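Local coordinates for PKS_KS domain-containing protein (Photorhabdus luminescens subsp. laumondii, PDB 6SMO), which probably catalyses the decarboxylative condensation that lengthens a polyketide chain, as other beta-ketoacyl synthases do, and binds a pentaoxo-dodecanal chain in its pocket, at residues I127-A132 / S218-L222; A134-E138 / L222-S226. All coordinates share one frame; numbering follows the deposited sequence.

Contact 1 (I127-A132 / S218-L222); sequences IATAIA and SEAPL. With LKZ (3,5,7,9,11-pentakis(oxidanylidene)dodecanal), chain H.
Ser218 N donates to Ala128 O at 3.1 Å, tying together strands 123-128 and 212-219, which run parallel side by side in the mixed sheet of this thiolase-like fold. Here both strands give way to loops, and side chains take over the bonding. Thr129 suits this transition because its hydroxyl can donate and accept. OG1 gives its proton to Ser218 O at 3.0 Å, lying in the carbonyl plane, and accepts from Ala132 N of its own segment, an ST motif at the bend after the strand.

Glu219 holds the next part of the turn. Its CG stands anti to the backbone N (chi1 -156°), and the bend that follows at chi2 (66°) brings the carboxylate across to two successive amides. Glu219 OE2 accepts from Ala130 N at 3.0 Å. Glu219 OE1 accepts from Ile131 N at 3.2 Å. Each oxygen uses its syn lone pair, so one flat group grips both amides and its own rotation is restrained. A glutamate fits this buried place, being long enough to reach from the strand and having an acceptor for each N-H.

Ile131 then brings apolar bulk to the wall of the ligand pocket. Its side chain and that of Glu219 cross at about a right angle, with CG1 beside OE1. The two branches of Ile131 serve different partners: CG1 carries CD1 to the ring of Pro221, 3.6 Å from CB, while CG2 faces the ligand near its C6. Beside it the small Ala130 lines the same pocket, its CB 3.7 Å from C8 of the ligand.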
loop_
_atom_site.group_PDB
_atom_site.type_symbol
_atom_site.label_atom_id
_atom_site.label_comp_id
_atom_site.label_asym_id
_atom_site.label_seq_id
_atom_site.Cartn_x
_atom_site.Cartn_y
_atom_site.Cartn_z
ATOM N N ILE B 127 7.671 1.736 -8.353
ATOM C CA ILE B 127 7.603 3.012 -7.579
ATOM C C ILE B 127 6.357 2.969 -6.690
ATOM O O ILE B 127 5.237 2.956 -7.239
ATOM C CB ILE B 127 7.609 4.238 -8.516
ATOM C CG1 ILE B 127 8.895 4.297 -9.348
ATOM C CG2 ILE B 127 7.390 5.523 -7.728
ATOM C CD1 ILE B 127 8.851 5.281 -10.493
ATOM N N ALA B 128 6.559 2.952 -5.369
ATOM C CA ALA B 128 5.503 2.826 -4.338
ATOM C C ALA B 128 5.056 4.215 -3.864
ATOM O O ALA B 128 5.779 5.200 -4.120
ATOM C CB ALA B 128 6.015 1.998 -3.187
ATOM N N THR B 129 3.902 4.275 -3.197
ATOM C CA THR B 129 3.311 5.508 -2.611
ATOM C C THR B 129 2.256 5.115 -1.573
ATOM O O THR B 129 1.643 4.043 -1.737
ATOM C CB THR B 129 2.707 6.406 -3.699
ATOM O OG1 THR B 129 2.487 7.698 -3.132
ATOM C CG2 THR B 129 1.412 5.866 -4.267
ATOM N N ALA B 130 2.040 5.970 -0.579
ATOM C CA ALA B 130 1.010 5.735 0.451
ATOM C C ALA B 130 -0.300 6.429 0.046
ATOM O O ALA B 130 -1.344 5.784 0.175
ATOM C CB ALA B 130 1.518 6.220 1.782
ATOM N N ILE B 131 -0.239 7.667 -0.467
ATOM C CA ILE B 131 -1.479 8.422 -0.837
ATOM C C ILE B 131 -1.440 8.906 -2.289
ATOM O O ILE B 131 -2.408 9.531 -2.700
ATOM C CB ILE B 131 -1.722 9.616 0.106
ATOM C CG1 ILE B 131 -0.983 10.864 -0.370
ATOM C CG2 ILE B 131 -1.378 9.281 1.538
ATOM C CD1 ILE B 131 -0.616 11.806 0.735
ATOM N N ALA B 132 -0.345 8.675 -3.006
ATOM C CA ALA B 132 -0.166 9.100 -4.416
ATOM C C ALA B 132 -0.462 10.604 -4.540
ATOM O O ALA B 132 0.057 11.367 -3.700
ATOM C CB ALA B 132 -1.040 8.258 -5.315
ATOM N N SER B 218 7.753 7.537 -3.997
ATOM C CA SER B 218 7.537 9.001 -4.091
ATOM C C SER B 218 6.331 9.376 -3.233
ATOM O O SER B 218 5.378 8.638 -3.264
ATOM C CB SER B 218 7.327 9.411 -5.505
ATOM O OG SER B 218 7.241 10.810 -5.617
ATOM N N GLU B 219 6.405 10.480 -2.482
ATOM C CA GLU B 219 5.286 10.942 -1.626
ATOM C C GLU B 219 5.166 12.467 -1.642
ATOM O O GLU B 219 6.190 13.107 -1.581
ATOM C CB GLU B 219 5.586 10.522 -0.199
ATOM C CG GLU B 219 4.368 10.401 0.665
ATOM C CD GLU B 219 3.444 9.290 0.243
ATOM O OE1 GLU B 219 2.295 9.568 -0.080
ATOM O OE2 GLU B 219 3.899 8.172 0.229
ATOM N N ALA B 220 3.942 13.007 -1.708
ATOM C CA ALA B 220 3.684 14.468 -1.650
ATOM C C ALA B 220 2.495 14.734 -0.726
ATOM O O ALA B 220 1.456 15.167 -1.209
ATOM C CB ALA B 220 3.445 15.011 -3.025
ATOM N N PRO B 221 2.631 14.564 0.600
ATOM C CA PRO B 221 1.520 14.674 1.533
ATOM C C PRO B 221 1.381 15.992 2.292
ATOM O O PRO B 221 0.793 15.991 3.313
ATOM C CB PRO B 221 1.933 13.590 2.522
ATOM C CG PRO B 221 3.406 13.772 2.648
ATOM C CD PRO B 221 3.861 14.221 1.282
ATOM N N LEU B 222 2.036 17.042 1.814
ATOM C CA LEU B 222 1.947 18.349 2.484
ATOM C C LEU B 222 0.767 19.124 1.927
ATOM O O LEU B 222 0.966 20.172 1.363
ATOM C CB LEU B 222 3.268 19.075 2.283
ATOM C CG LEU B 222 4.470 18.326 2.838
ATOM C CD1 LEU B 222 5.677 19.231 2.904
ATOM C CD2 LEU B 222 4.154 17.752 4.197
HETATM C C4 LKZ H . -4.253 10.077 5.120
HETATM C C5 LKZ H . -4.187 8.656 4.620
HETATM C C6 LKZ H . -2.864 8.188 4.006
HETATM C C7 LKZ H . -2.225 7.182 4.938
HETATM C C8 LKZ H . -0.925 6.481 4.526
HETATM C C10 LKZ H . 2.381 5.411 8.432
HETATM C C22 LKZ H . -4.933 10.913 4.054
HETATM C C11 LKZ H . 3.380 6.231 7.656
HETATM O O19 LKZ H . 3.800 7.302 8.059
HETATM C C3 LKZ H . 1.343 5.035 7.392
HETATM O O23 LKZ H . 1.036 3.869 7.220
HETATM C C2 LKZ H . 0.812 6.158 6.491
HETATM C C9 LKZ H . -0.439 5.691 5.745
HETATM O O20 LKZ H . -1.100 4.756 6.153
HETATM O O21 LKZ H . -2.718 6.976 6.026
HETATM O O22 LKZ H . -5.171 7.937 4.687
HETATM O O24 LKZ H . -6.129 11.165 4.085
HETATM C C23 LKZ H . -4.035 11.423 2.943
#

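Contact 2 (A134-E138 / L222-S226); sequences AAGME and LCPLS. With LKZ (3,5,7,9,11-pentakis(oxidanylidene)dodecanal), chain H.
The side chains of Glu138 and Leu225 run antiparallel alongside each other, joining helix 134-144, one turn in, to the first turn of helix 224-233 in this ketosynthase fold. The glutamate has CG anti to its backbone N (chi1 -179°) and stays extended beyond it, reaching across to helix 224-233. Its aliphatic part runs beside the leucine: Glu138 CB lies 4.0 Å from Leu225 CD2, and the carboxylate finishes near Leu225 CB.

At that end Glu138 OE1 accepts a weak bond from Leu225 N, 2.9 Å away but bent to 126° at the hydrogen. An acid is apt here, since the opening turn of a helix presents amides that lack helical acceptors, and its dipole probably favours the negative charge. The stronger partner of OE1 is NE2 of His118 in the chain of the Ketoacyl_synth_N domain-containing protein, so the same oxygen ties the helix start to the subunit interface. The other oxygen, OE2, lies by the ring of Pro224, 3.3 Å from CD. Proline suits the first turn of a helix, where no backbone N-H need be given to a preceding carbonyl.

Cys223, at the N-cap position, points its CB toward helix 134-144. The small Ala135 lets the backbones come near: the CA atoms of Ala135 and Cys223 are 5.6 Å apart and their CB atoms 4.1 Å. Cys223 SG rests by Ala135 CA. Leu225 also reaches the ligand through its other methyl, CD1, which lies beside O24, and Ser226 CB is 3.7 Å from the ligand's methyl carbon C23.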
loop_
_atom_site.group_PDB
_atom_site.type_symbol
_atom_site.label_atom_id
_atom_site.label_comp_id
_atom_site.label_asym_id
_atom_site.label_seq_id
_atom_site.Cartn_x
_atom_site.Cartn_y
_atom_site.Cartn_z
ATOM N N ALA B 134 -2.889 12.692 -3.745
ATOM C CA ALA B 134 -4.023 13.048 -2.858
ATOM C C ALA B 134 -4.265 14.562 -2.901
ATOM O O ALA B 134 -5.440 14.971 -2.818
ATOM C CB ALA B 134 -3.759 12.574 -1.449
ATOM N N ALA B 135 -3.194 15.354 -3.021
ATOM C CA ALA B 135 -3.236 16.830 -3.152
ATOM C C ALA B 135 -4.099 17.210 -4.361
ATOM O O ALA B 135 -4.982 18.078 -4.207
ATOM C CB ALA B 135 -1.836 17.381 -3.280
ATOM N N GLY B 136 -3.849 16.574 -5.510
ATOM C CA GLY B 136 -4.602 16.773 -6.765
ATOM C C GLY B 136 -6.053 16.339 -6.635
ATOM O O GLY B 136 -6.923 17.021 -7.210
ATOM N N MET B 137 -6.305 15.241 -5.910
ATOM C CA MET B 137 -7.663 14.686 -5.657
ATOM C C MET B 137 -8.446 15.634 -4.739
ATOM O O MET B 137 -9.638 15.872 -5.019
ATOM C CB MET B 137 -7.587 13.298 -5.013
ATOM C CG MET B 137 -7.079 12.218 -5.953
ATOM S SD MET B 137 -7.288 10.541 -5.296
ATOM C CE MET B 137 -5.791 10.368 -4.326
ATOM N N GLU B 138 -7.798 16.145 -3.685
ATOM C CA GLU B 138 -8.388 17.092 -2.699
ATOM C C GLU B 138 -8.738 18.408 -3.406
ATOM O O GLU B 138 -9.870 18.897 -3.214
ATOM C CB GLU B 138 -7.409 17.337 -1.547
ATOM C CG GLU B 138 -7.940 18.270 -0.471
ATOM C CD GLU B 138 -6.873 18.913 0.399
ATOM O OE1 GLU B 138 -7.139 19.131 1.596
ATOM O OE2 GLU B 138 -5.779 19.201 -0.127
ATOM N N LEU B 222 2.036 17.042 1.814
ATOM C CA LEU B 222 1.947 18.349 2.484
ATOM C C LEU B 222 0.767 19.124 1.927
ATOM O O LEU B 222 0.966 20.172 1.363
ATOM C CB LEU B 222 3.268 19.075 2.283
ATOM C CG LEU B 222 4.470 18.326 2.838
ATOM C CD1 LEU B 222 5.677 19.231 2.904
ATOM C CD2 LEU B 222 4.154 17.752 4.197
ATOM N N CYS B 223 -0.418 18.571 2.115
ATOM C CA CYS B 223 -1.713 19.166 1.746
ATOM C C CYS B 223 -2.584 19.136 2.995
ATOM O O CYS B 223 -2.327 18.347 3.883
ATOM C CB CYS B 223 -2.379 18.433 0.594
ATOM S SG CYS B 223 -2.539 16.646 0.802
ATOM N N PRO B 224 -3.610 19.984 3.102
ATOM C CA PRO B 224 -4.422 20.046 4.320
ATOM C C PRO B 224 -5.083 18.720 4.734
ATOM O O PRO B 224 -5.115 18.437 5.920
ATOM C CB PRO B 224 -5.510 21.075 3.976
ATOM C CG PRO B 224 -4.894 21.929 2.891
ATOM C CD PRO B 224 -4.027 20.975 2.099
ATOM N N LEU B 225 -5.600 17.960 3.762
ATOM C CA LEU B 225 -6.291 16.657 3.982
ATOM C C LEU B 225 -5.321 15.683 4.667
ATOM O O LEU B 225 -5.678 15.164 5.744
ATOM C CB LEU B 225 -6.820 16.138 2.636
ATOM C CG LEU B 225 -6.858 14.624 2.410
ATOM C CD1 LEU B 225 -7.663 13.901 3.480
ATOM C CD2 LEU B 225 -7.431 14.316 1.036
ATOM N N SER B 226 -4.133 15.480 4.088
ATOM C CA SER B 226 -3.088 14.544 4.584
ATOM C C SER B 226 -2.597 14.978 5.972
ATOM O O SER B 226 -2.563 14.120 6.872
ATOM C CB SER B 226 -1.948 14.434 3.605
ATOM O OG SER B 226 -0.917 13.597 4.111
HETATM C C4 LKZ H . -4.253 10.077 5.120
HETATM C C5 LKZ H . -4.187 8.656 4.620
HETATM C C6 LKZ H . -2.864 8.188 4.006
HETATM C C7 LKZ H . -2.225 7.182 4.938
HETATM C C8 LKZ H . -0.925 6.481 4.526
HETATM C C10 LKZ H . 2.381 5.411 8.432
HETATM C C22 LKZ H . -4.933 10.913 4.054
HETATM C C11 LKZ H . 3.380 6.231 7.656
HETATM O O19 LKZ H . 3.800 7.302 8.059
HETATM C C3 LKZ H . 1.343 5.035 7.392
HETATM O O23 LKZ H . 1.036 3.869 7.220
HETATM C C2 LKZ H . 0.812 6.158 6.491
HETATM C C9 LKZ H . -0.439 5.691 5.745
HETATM O O20 LKZ H . -1.100 4.756 6.153
HETATM O O21 LKZ H . -2.718 6.976 6.026
HETATM O O22 LKZ H . -5.171 7.937 4.687
HETATM O O24 LKZ H . -6.129 11.165 4.085
HETATM C C23 LKZ H . -4.035 11.423 2.943
#

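How the contacts relate
The two contacts lie with their centres about 11 Å apart and follow one another along both chain segments: strand 123-128 leads into helix 134-144, and strand 212-219 into helix 224-233, with Leu222 shared between them. They touch directly where Ile131 CD1 of contact 1 packs 3.8 Å from Ser226 OG of contact 2, and the same hydroxyl makes a weak hydrogen bond with Pro221 O. Together they line one pocket: Ala130 meets the middle of the bound chain, Ile131 both the middle and the methyl end, where Leu225 and Ser226 of contact 2 join it. Phe428 N supplies a hydrogen bond to the same ligand from outside both contacts.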